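MucR Phosphodiesterase (PDB 5M1T) belongs to the EAL-domain family, whose members share a modified TIM barrel, and binds two magnesium ions together with the ligand C2E. Local coordinates at residues L206-D209 with R210-N214; N260-G264 with F265-R269; H35-R38 with Q39-E42. All blocks are in the same frame, centred on the assembly; numbering follows the deposited sequence.

From the N terminus the chain meets contact 3 first, then contact 1, then contact 2. They follow in series, none nesting in or crossing another, and each closes only a short local turn between adjoining residues. Contact 3 ends helix 32-38, at a centre-to-centre distance of about 32 Å from contact 1 and 31 Å from contact 2. Contact 1 carries strand 205-208 into helix 210-214, and contact 2 carries strand 261-263 into the loop after it. Both of these strands belong to the same eight-stranded sheet, and both turns reach C2E. They also meet directly: K207 NZ lies 3.0 Å from Q263 OE1, a probable hydrogen bond.

Contact 1: residues L206-D209 with R210-N214; sequences LKID and RGFIN. With C2E (9,9'-[(2R,3R,3aS,5S,7aR,9R,10R,10aS,12S,14aR)-3,5,10,12-tetrahydroxy-5,12-dioxidooctahydro-2H,7H-difuro[3,2-d:3',2'-j][1,3,7,9,2,8]tetraoxadiphosphacyclododecine-2,9-diyl]bis(2-amino-1,9-dihydro-6H-purin-6-one)), chain C.
The amide N of G211 donates to OD2 of D209 over 2.9 Å, an N-cap bond at the turn from strand 205-208 of the EAL barrel into helix 210-214. The donor lies 64° out of the carboxylate plane, so it reaches OD2 from above. A second bond secures the same turn: F212 N gives its hydrogen to D209 O at 3.0 Å. That carbonyl oxygen also lies at the edge of the F212 ring, while D209 CB sits 3.8 Å from F212 CD2. Behind the cap, I208 CG2 packs on F212 CB and on I213 CD1, the two isoleucine side chains crossing at about a right angle; F212 continues this apolar patch onto helix 220-236. D209 itself adjoins D187 and E243, ligands of a magnesium ion.

R210 turns the other way, into the ligand pocket. With its CG between the backbone N and carbonyl carbon (chi1 63°) and the chain extended to NE, it lays one guanidinium face over the ribose of C2E. O4' stands 3.4 Å above that plane, displaced toward its rim, and NH1 comes within 3.2 Å of the phosphate oxygen O1P.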
loop_
_atom_site.group_PDB
_atom_site.type_symbol
_atom_site.label_atom_id
_atom_site.label_comp_id
_atom_site.label_asym_id
_atom_site.label_seq_id
_atom_site.Cartn_x
_atom_site.Cartn_y
_atom_site.Cartn_z
ATOM N N LEU A 206 19.784 8.659 1.112
ATOM C CA LEU A 206 19.394 8.724 -0.268
ATOM C C LEU A 206 20.402 7.963 -1.102
ATOM O O LEU A 206 21.609 8.024 -0.828
ATOM C CB LEU A 206 19.314 10.153 -0.755
ATOM C CG LEU A 206 18.574 11.179 0.090
ATOM C CD1 LEU A 206 18.733 12.504 -0.616
ATOM C CD2 LEU A 206 17.095 10.833 0.271
ATOM N N LYS A 207 19.890 7.279 -2.135
ATOM C CA LYS A 207 20.741 6.559 -3.101
ATOM C C LYS A 207 20.656 7.226 -4.473
ATOM O O LYS A 207 19.638 7.131 -5.164
ATOM C CB LYS A 207 20.355 5.095 -3.228
ATOM C CG LYS A 207 20.208 4.403 -1.898
ATOM C CD LYS A 207 20.123 2.902 -2.041
ATOM C CE LYS A 207 21.492 2.240 -2.042
ATOM N NZ LYS A 207 21.377 0.799 -2.519
ATOM N N ILE A 208 21.750 7.856 -4.884
ATOM C CA ILE A 208 21.770 8.509 -6.175
ATOM C C ILE A 208 21.591 7.486 -7.297
ATOM O O ILE A 208 22.305 6.464 -7.316
ATOM C CB ILE A 208 23.088 9.254 -6.433
ATOM C CG1 ILE A 208 23.364 10.276 -5.329
ATOM C CG2 ILE A 208 22.993 9.933 -7.778
ATOM C CD1 ILE A 208 24.808 10.695 -5.267
ATOM N N ASP A 209 20.680 7.760 -8.237
ATOM C CA ASP A 209 20.401 6.762 -9.269
ATOM C C ASP A 209 21.624 6.563 -10.144
ATOM O O ASP A 209 22.305 7.543 -10.502
ATOM C CB ASP A 209 19.248 7.149 -10.157
ATOM C CG ASP A 209 18.903 6.044 -11.151
ATOM O OD1 ASP A 209 18.484 4.954 -10.720
ATOM O OD2 ASP A 209 19.109 6.246 -12.365
ATOM N N ARG A 210 21.899 5.306 -10.478
ATOM C CA ARG A 210 23.062 4.956 -11.271
ATOM C C ARG A 210 23.098 5.667 -12.597
ATOM O O ARG A 210 24.171 5.863 -13.136
ATOM C CB ARG A 210 23.143 3.455 -11.523
ATOM C CG ARG A 210 21.994 2.854 -12.331
ATOM C CD ARG A 210 22.258 1.354 -12.510
ATOM N NE ARG A 210 21.186 0.500 -13.022
ATOM C CZ ARG A 210 19.972 0.323 -12.470
ATOM N NH1 ARG A 210 19.545 1.044 -11.407
ATOM N NH2 ARG A 210 19.135 -0.573 -13.024
ATOM N N GLY A 211 21.932 6.046 -13.121
ATOM C CA GLY A 211 21.848 6.801 -14.379
ATOM C C GLY A 211 22.667 8.078 -14.363
ATOM O O GLY A 211 23.330 8.433 -15.352
ATOM N N PHE A 212 22.685 8.750 -13.226
ATOM C CA PHE A 212 23.456 9.988 -13.105
ATOM C C PHE A 212 24.952 9.772 -12.984
ATOM O O PHE A 212 25.757 10.607 -13.431
ATOM C CB PHE A 212 22.964 10.788 -11.914
ATOM C CG PHE A 212 21.525 11.173 -12.031
ATOM C CD1 PHE A 212 21.145 12.161 -12.915
ATOM C CD2 PHE A 212 20.559 10.523 -11.296
ATOM C CE1 PHE A 212 19.837 12.531 -13.048
ATOM C CE2 PHE A 212 19.239 10.865 -11.432
ATOM C CZ PHE A 212 18.873 11.869 -12.321
ATOM N N ILE A 213 25.332 8.639 -12.415
ATOM C CA ILE A 213 26.748 8.293 -12.331
ATOM C C ILE A 213 27.302 7.942 -13.720
ATOM O O ILE A 213 28.380 8.383 -14.097
ATOM C CB ILE A 213 26.967 7.122 -11.358
ATOM C CG1 ILE A 213 26.331 7.429 -9.997
ATOM C CG2 ILE A 213 28.436 6.788 -11.226
ATOM C CD1 ILE A 213 26.636 8.781 -9.415
ATOM N N ASN A 214 26.549 7.132 -14.454
ATOM C CA ASN A 214 26.966 6.651 -15.761
ATOM C C ASN A 214 27.088 7.760 -16.802
ATOM O O ASN A 214 27.892 7.654 -17.718
ATOM C CB ASN A 214 25.933 5.656 -16.257
ATOM C CG ASN A 214 26.394 4.884 -17.469
ATOM O OD1 ASN A 214 27.543 4.405 -17.545
ATOM N ND2 ASN A 214 25.488 4.720 -18.416
HETATM P P1 C2E C . 18.061 -0.981 -7.917
HETATM O O2P C2E C . 17.355 -0.983 -6.589
HETATM O O1P C2E C . 18.490 0.382 -8.419
HETATM O "O5'" C2E C . 19.331 -1.935 -7.774
HETATM C "C5'" C2E C . 20.580 -1.567 -8.316
HETATM C "C4'" C2E C . 20.747 -2.108 -9.718
HETATM O "O4'" C2E C . 21.944 -1.539 -10.281
HETATM C "C3'" C2E C . 20.941 -3.615 -9.741
HETATM O "O3'" C2E C . 20.387 -4.129 -10.951
HETATM C "C2'" C2E C . 22.444 -3.791 -9.777
HETATM O "O2'" C2E C . 22.854 -5.026 -10.365
HETATM C "C1'" C2E C . 22.814 -2.607 -10.660
HETATM N N9 C2E C . 24.198 -2.160 -10.507
HETATM C C8 C2E C . 24.889 -2.035 -9.362
HETATM N N7 C2E C . 26.136 -1.584 -9.620
HETATM C C5 C2E C . 26.238 -1.405 -10.944
HETATM C C6 C2E C . 27.280 -0.948 -11.870
HETATM O O6 C2E C . 28.397 -0.595 -11.430
HETATM N N1 C2E C . 26.974 -0.920 -13.177
HETATM C C2 C2E C . 25.764 -1.299 -13.650
HETATM N N2 C2E C . 25.517 -1.255 -14.979
HETATM N N3 C2E C . 24.764 -1.716 -12.853
HETATM C C4 C2E C . 24.956 -1.792 -11.522
HETATM P P11 C2E C . 19.442 -5.429 -10.931
HETATM O O21 C2E C . 20.040 -6.444 -9.970
HETATM O O11 C2E C . 19.376 -5.994 -12.310
HETATM O O5A C2E C . 18.013 -4.959 -10.389
HETATM C C5A C2E C . 17.297 -3.961 -11.123
HETATM C C4A C2E C . 16.150 -3.439 -10.286
HETATM O O4A C2E C . 15.275 -4.498 -9.914
HETATM C C3A C2E C . 16.597 -2.873 -8.963
HETATM O O3A C2E C . 17.099 -1.553 -9.077
HETATM C C2A C2E C . 15.343 -2.949 -8.133
HETATM O O2A C2E C . 14.458 -1.876 -8.426
HETATM C C1A C2E C . 14.704 -4.221 -8.630
HETATM N N91 C2E C . 14.953 -5.335 -7.670
HETATM C C81 C2E C . 16.027 -6.145 -7.572
HETATM N N71 C2E C . 15.851 -7.061 -6.582
HETATM C C51 C2E C . 14.642 -6.821 -6.045
HETATM C C61 C2E C . 13.823 -7.394 -4.962
HETATM O O61 C2E C . 14.255 -8.350 -4.283
HETATM N N11 C2E C . 12.618 -6.846 -4.728
HETATM C C21 C2E C . 12.157 -5.800 -5.448
HETATM N N21 C2E C . 10.943 -5.292 -5.170
HETATM N N31 C2E C . 12.847 -5.219 -6.452
HETATM C C41 C2E C . 14.070 -5.687 -6.763
#

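Contact 2: residues N260-G264 with F265-R269; sequences NSLQG and FLLGR. With C2E (9,9'-[(2R,3R,3aS,5S,7aR,9R,10R,10aS,12S,14aR)-3,5,10,12-tetrahydroxy-5,12-dioxidooctahydro-2H,7H-difuro[3,2-d:3',2'-j][1,3,7,9,2,8]tetraoxadiphosphacyclododecine-2,9-diyl]bis(2-amino-1,9-dihydro-6H-purin-6-one)), chain C.
This is a tight turn at the C-terminal end of the last barrel strand, 261-263, where G264 O collects the backbone of the following loop and F265 faces C2E. Two amides share that oxygen. G268 N lies 3.0 Å from G264 O, in the carbonyl plane, with a C=O...N angle of 158°, whereas L267 N, also 3.0 Å from G264 O, approaches from above that plane. Residues 265-267 have helical backbone angles without regular helical bonding, and these two bonds to G264 O hold the turn.

F265 N, within the turn, donates to C2E O6 over 2.7 Å with a straight N-H...O angle of 180°. The ring of the same residue, its CG anti to the carbonyl carbon (chi1 -70°), spreads along the guanine base, whose C6 stands 3.4 Å above the ring plane, offset toward the rim. One backbone N-H and one aromatic face thus grip a single base. On the side of the ring away from that base, F265 CD2 lies over the centre of the R269 guanidinium.

Apolar contact closes the turn from the strand side, L267 CD1 pressing tightly on L262 CB at 3.4 Å. Q263 points away from the turn, and its amide bonds to E65 and Q51. L262 and L267 both rest on Q251 of helix 248-257, while strand 261-263 runs between strands 239-243 and 46-55.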
loop_
_atom_site.group_PDB
_atom_site.type_symbol
_atom_site.label_atom_id
_atom_site.label_comp_id
_atom_site.label_asym_id
_atom_site.label_seq_id
_atom_site.Cartn_x
_atom_site.Cartn_y
_atom_site.Cartn_z
ATOM N N ASN A 260 29.011 9.344 1.225
ATOM C CA ASN A 260 29.340 8.564 2.402
ATOM C C ASN A 260 29.762 7.179 1.951
ATOM O O ASN A 260 30.817 6.683 2.363
ATOM C CB ASN A 260 28.160 8.537 3.381
ATOM C CG ASN A 260 27.744 9.950 3.806
ATOM O OD1 ASN A 260 26.809 10.563 3.245
ATOM N ND2 ASN A 260 28.487 10.506 4.764
ATOM N N SER A 261 28.980 6.588 1.055
ATOM C CA SER A 261 29.222 5.235 0.621
ATOM C C SER A 261 28.962 5.036 -0.866
ATOM O O SER A 261 28.256 5.829 -1.518
ATOM C CB SER A 261 28.393 4.258 1.456
ATOM O OG SER A 261 27.015 4.578 1.436
ATOM N N LEU A 262 29.607 4.003 -1.409
ATOM C CA LEU A 262 29.574 3.725 -2.831
ATOM C C LEU A 262 29.124 2.293 -3.056
ATOM O O LEU A 262 29.402 1.401 -2.241
ATOM C CB LEU A 262 30.957 3.906 -3.466
ATOM C CG LEU A 262 31.754 5.193 -3.199
ATOM C CD1 LEU A 262 33.067 5.128 -3.965
ATOM C CD2 LEU A 262 31.004 6.439 -3.625
ATOM N N GLN A 263 28.470 2.090 -4.192
ATOM C CA GLN A 263 28.052 0.773 -4.634
ATOM C C GLN A 263 28.263 0.700 -6.145
ATOM O O GLN A 263 27.992 1.665 -6.882
ATOM C CB GLN A 263 26.597 0.617 -4.290
ATOM C CG GLN A 263 26.061 -0.739 -4.426
ATOM C CD GLN A 263 24.624 -0.820 -3.959
ATOM O OE1 GLN A 263 24.197 -0.078 -3.054
ATOM N NE2 GLN A 263 23.875 -1.751 -4.550
ATOM N N GLY A 264 28.842 -0.398 -6.610
ATOM C CA GLY A 264 29.063 -0.517 -8.039
ATOM C C GLY A 264 29.985 -1.646 -8.388
ATOM O O GLY A 264 30.677 -2.196 -7.506
ATOM N N PHE A 265 30.000 -1.980 -9.682
ATOM C CA PHE A 265 30.833 -3.055 -10.203
ATOM C C PHE A 265 32.329 -2.899 -9.866
ATOM O O PHE A 265 33.002 -3.876 -9.637
ATOM C CB PHE A 265 30.677 -3.194 -11.705
ATOM C CG PHE A 265 29.352 -3.738 -12.134
ATOM C CD1 PHE A 265 28.385 -4.095 -11.214
ATOM C CD2 PHE A 265 29.091 -3.926 -13.471
ATOM C CE1 PHE A 265 27.195 -4.619 -11.613
ATOM C CE2 PHE A 265 27.889 -4.429 -13.875
ATOM C CZ PHE A 265 26.941 -4.771 -12.932
ATOM N N LEU A 266 32.817 -1.676 -9.812
ATOM C CA LEU A 266 34.222 -1.414 -9.485
ATOM C C LEU A 266 34.549 -1.924 -8.079
ATOM O O LEU A 266 35.629 -2.432 -7.845
ATOM C CB LEU A 266 34.516 0.083 -9.554
ATOM C CG LEU A 266 36.008 0.436 -9.330
ATOM C CD1 LEU A 266 36.833 0.073 -10.570
ATOM C CD2 LEU A 266 36.229 1.901 -8.952
ATOM N N LEU A 267 33.612 -1.760 -7.158
ATOM C CA LEU A 267 33.805 -2.141 -5.773
ATOM C C LEU A 267 33.366 -3.583 -5.456
ATOM O O LEU A 267 33.761 -4.155 -4.432
ATOM C CB LEU A 267 33.040 -1.179 -4.871
ATOM C CG LEU A 267 33.534 0.235 -5.172
ATOM C CD1 LEU A 267 32.466 1.258 -4.921
ATOM C CD2 LEU A 267 34.785 0.527 -4.365
ATOM N N GLY A 268 32.556 -4.166 -6.326
ATOM C CA GLY A 268 32.114 -5.536 -6.146
ATOM C C GLY A 268 30.752 -5.762 -6.767
ATOM O O GLY A 268 29.803 -5.069 -6.440
ATOM N N ARG A 269 30.674 -6.727 -7.666
ATOM C CA ARG A 269 29.423 -7.030 -8.339
ATOM C C ARG A 269 28.498 -7.814 -7.396
ATOM O O ARG A 269 28.967 -8.395 -6.397
ATOM C CB ARG A 269 29.696 -7.866 -9.584
ATOM C CG ARG A 269 30.493 -7.146 -10.646
ATOM C CD ARG A 269 30.619 -7.951 -11.925
ATOM N NE ARG A 269 31.240 -7.158 -13.001
ATOM C CZ ARG A 269 30.706 -6.922 -14.203
ATOM N NH1 ARG A 269 29.524 -7.420 -14.559
ATOM N NH2 ARG A 269 31.367 -6.185 -15.073
HETATM P P1 C2E C . 18.061 -0.981 -7.917
HETATM O O2P C2E C . 17.355 -0.983 -6.589
HETATM O O1P C2E C . 18.490 0.382 -8.419
HETATM O "O5'" C2E C . 19.331 -1.935 -7.774
HETATM C "C5'" C2E C . 20.580 -1.567 -8.316
HETATM C "C4'" C2E C . 20.747 -2.108 -9.718
HETATM O "O4'" C2E C . 21.944 -1.539 -10.281
HETATM C "C3'" C2E C . 20.941 -3.615 -9.741
HETATM O "O3'" C2E C . 20.387 -4.129 -10.951
HETATM C "C2'" C2E C . 22.444 -3.791 -9.777
HETATM O "O2'" C2E C . 22.854 -5.026 -10.365
HETATM C "C1'" C2E C . 22.814 -2.607 -10.660
HETATM N N9 C2E C . 24.198 -2.160 -10.507
HETATM C C8 C2E C . 24.889 -2.035 -9.362
HETATM N N7 C2E C . 26.136 -1.584 -9.620
HETATM C C5 C2E C . 26.238 -1.405 -10.944
HETATM C C6 C2E C . 27.280 -0.948 -11.870
HETATM O O6 C2E C . 28.397 -0.595 -11.430
HETATM N N1 C2E C . 26.974 -0.920 -13.177
HETATM C C2 C2E C . 25.764 -1.299 -13.650
HETATM N N2 C2E C . 25.517 -1.255 -14.979
HETATM N N3 C2E C . 24.764 -1.716 -12.853
HETATM C C4 C2E C . 24.956 -1.792 -11.522
HETATM P P11 C2E C . 19.442 -5.429 -10.931
HETATM O O21 C2E C . 20.040 -6.444 -9.970
HETATM O O11 C2E C . 19.376 -5.994 -12.310
HETATM O O5A C2E C . 18.013 -4.959 -10.389
HETATM C C5A C2E C . 17.297 -3.961 -11.123
HETATM C C4A C2E C . 16.150 -3.439 -10.286
HETATM O O4A C2E C . 15.275 -4.498 -9.914
HETATM C C3A C2E C . 16.597 -2.873 -8.963
HETATM O O3A C2E C . 17.099 -1.553 -9.077
HETATM C C2A C2E C . 15.343 -2.949 -8.133
HETATM O O2A C2E C . 14.458 -1.876 -8.426
HETATM C C1A C2E C . 14.704 -4.221 -8.630
HETATM N N91 C2E C . 14.953 -5.335 -7.670
HETATM C C81 C2E C . 16.027 -6.145 -7.572
HETATM N N71 C2E C . 15.851 -7.061 -6.582
HETATM C C51 C2E C . 14.642 -6.821 -6.045
HETATM C C61 C2E C . 13.823 -7.394 -4.962
HETATM O O61 C2E C . 14.255 -8.350 -4.283
HETATM N N11 C2E C . 12.618 -6.846 -4.728
HETATM C C21 C2E C . 12.157 -5.800 -5.448
HETATM N N21 C2E C . 10.943 -5.292 -5.170
HETATM N N31 C2E C . 12.847 -5.219 -6.452
HETATM C C41 C2E C . 14.070 -5.687 -6.763
#

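Contact 3: residues H35-R38 with Q39-E42; sequences HDLR and QALE
At the C-terminal end of helix 32-38 of the EAL domain, which leads to barrel strand 46-55, the backbone passes from direct to water-mediated bonding. Q39 N still makes a helical i-to-i+4 bond, 3.2 Å to H35 O, but Q39 is the first residue to leave helical backbone angles. One residue further, A40 N donates over 3.1 Å to L37 O, three positions back; the bond is fairly straight at hydrogen (163°), yet the donor stands 71° out of the carbonyl plane, as befits a tightened turn. A40 to E42 return to helical angles without the regular bonds. Instead, one water donates to L37 O at 2.8 Å and accepts from L41 N, and a second donates to R38 O at 2.7 Å and accepts from E42 N. Each water thus stands where a direct i-to-i+4 bond would have run, and L37 O is gripped by both A40 N and a water.

Two side chains, those of Q39 and A40, come back against the helix end. Q39 CG lies between its own backbone N and carbonyl carbon (chi1 73°), which brings it alongside the last carbonyls, 3.5 Å from D36 O. D36 OD2 is hydrogen-bonded to H72 NE2. L37 and A40 both lean on W70 of strand 61-72, joining the helix end to the sheet; between them, L37 CD1 lies 4.4 Å from A40 CB.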
loop_
_atom_site.group_PDB
_atom_site.type_symbol
_atom_site.label_atom_id
_atom_site.label_comp_id
_atom_site.label_asym_id
_atom_site.label_seq_id
_atom_site.Cartn_x
_atom_site.Cartn_y
_atom_site.Cartn_z
ATOM N N HIS A 35 3.842 -18.707 -16.811
ATOM C CA HIS A 35 3.835 -20.034 -16.191
ATOM C C HIS A 35 5.140 -20.305 -15.434
ATOM O O HIS A 35 5.146 -20.764 -14.285
ATOM C CB HIS A 35 3.638 -21.122 -17.247
ATOM C CG HIS A 35 2.222 -21.293 -17.649
ATOM N ND1 HIS A 35 1.626 -22.527 -17.748
ATOM C CD2 HIS A 35 1.259 -20.379 -17.917
ATOM C CE1 HIS A 35 0.358 -22.370 -18.102
ATOM N NE2 HIS A 35 0.112 -21.076 -18.212
ATOM N N ASP A 36 6.241 -20.036 -16.107
ATOM C CA ASP A 36 7.546 -20.226 -15.521
ATOM C C ASP A 36 7.702 -19.411 -14.222
ATOM O O ASP A 36 8.168 -19.948 -13.205
ATOM C CB ASP A 36 8.632 -19.886 -16.545
ATOM C CG ASP A 36 8.692 -20.883 -17.694
ATOM O OD1 ASP A 36 7.925 -21.867 -17.711
ATOM O OD2 ASP A 36 9.506 -20.657 -18.618
ATOM N N LEU A 37 7.288 -18.148 -14.217
ATOM C CA LEU A 37 7.462 -17.338 -13.011
ATOM C C LEU A 37 6.582 -17.795 -11.844
ATOM O O LEU A 37 7.029 -17.787 -10.685
ATOM C CB LEU A 37 7.234 -15.849 -13.286
ATOM C CG LEU A 37 7.416 -14.895 -12.089
ATOM C CD1 LEU A 37 8.833 -14.936 -11.554
ATOM C CD2 LEU A 37 7.045 -13.479 -12.495
ATOM N N ARG A 38 5.349 -18.194 -12.154
ATOM C CA ARG A 38 4.443 -18.760 -11.168
ATOM C C ARG A 38 5.068 -19.896 -10.417
ATOM O O ARG A 38 4.818 -20.054 -9.231
ATOM C CB ARG A 38 3.210 -19.359 -11.815
ATOM C CG ARG A 38 2.111 -18.409 -12.237
ATOM C CD ARG A 38 0.854 -19.232 -12.464
ATOM N NE ARG A 38 0.110 -18.830 -13.645
ATOM C CZ ARG A 38 -0.776 -17.832 -13.681
ATOM N NH1 ARG A 38 -1.025 -17.089 -12.595
ATOM N NH2 ARG A 38 -1.409 -17.571 -14.820
ATOM N N GLN A 39 5.815 -20.748 -11.105
ATOM C CA GLN A 39 6.347 -21.907 -10.421
ATOM C C GLN A 39 7.787 -21.736 -9.951
ATOM O O GLN A 39 8.375 -22.704 -9.470
ATOM C CB GLN A 39 6.214 -23.158 -11.289
ATOM C CG GLN A 39 7.176 -23.239 -12.458
ATOM C CD GLN A 39 6.952 -24.510 -13.264
ATOM O OE1 GLN A 39 5.944 -25.182 -13.096
ATOM N NE2 GLN A 39 7.887 -24.832 -14.149
ATOM N N ALA A 40 8.342 -20.528 -10.085
ATOM C CA ALA A 40 9.776 -20.309 -9.821
ATOM C C ALA A 40 10.189 -20.591 -8.370
ATOM O O ALA A 40 11.245 -21.178 -8.140
ATOM C CB ALA A 40 10.227 -18.901 -10.253
ATOM N N LEU A 41 9.367 -20.182 -7.405
ATOM C CA LEU A 41 9.612 -20.547 -5.995
ATOM C C LEU A 41 9.488 -22.060 -5.748
ATOM O O LEU A 41 10.318 -22.637 -5.073
ATOM C CB LEU A 41 8.643 -19.820 -5.064
ATOM C CG LEU A 41 8.849 -18.329 -4.893
ATOM C CD1 LEU A 41 7.643 -17.737 -4.189
ATOM C CD2 LEU A 41 10.134 -18.096 -4.109
ATOM N N GLU A 42 8.448 -22.695 -6.291
ATOM C CA GLU A 42 8.295 -24.162 -6.183
ATOM C C GLU A 42 9.513 -24.884 -6.740
ATOM O O GLU A 42 9.917 -25.904 -6.221
ATOM C CB GLU A 42 7.024 -24.660 -6.898
ATOM C CG GLU A 42 6.913 -26.182 -7.035
ATOM C CD GLU A 42 6.805 -26.947 -5.704
ATOM O OE1 GLU A 42 7.462 -28.006 -5.573
ATOM O OE2 GLU A 42 6.085 -26.488 -4.794
HETATM O O HOH W 1 7.387 -18.163 -7.918
HETATM O O HOH W 2 5.925 -21.234 -7.015
#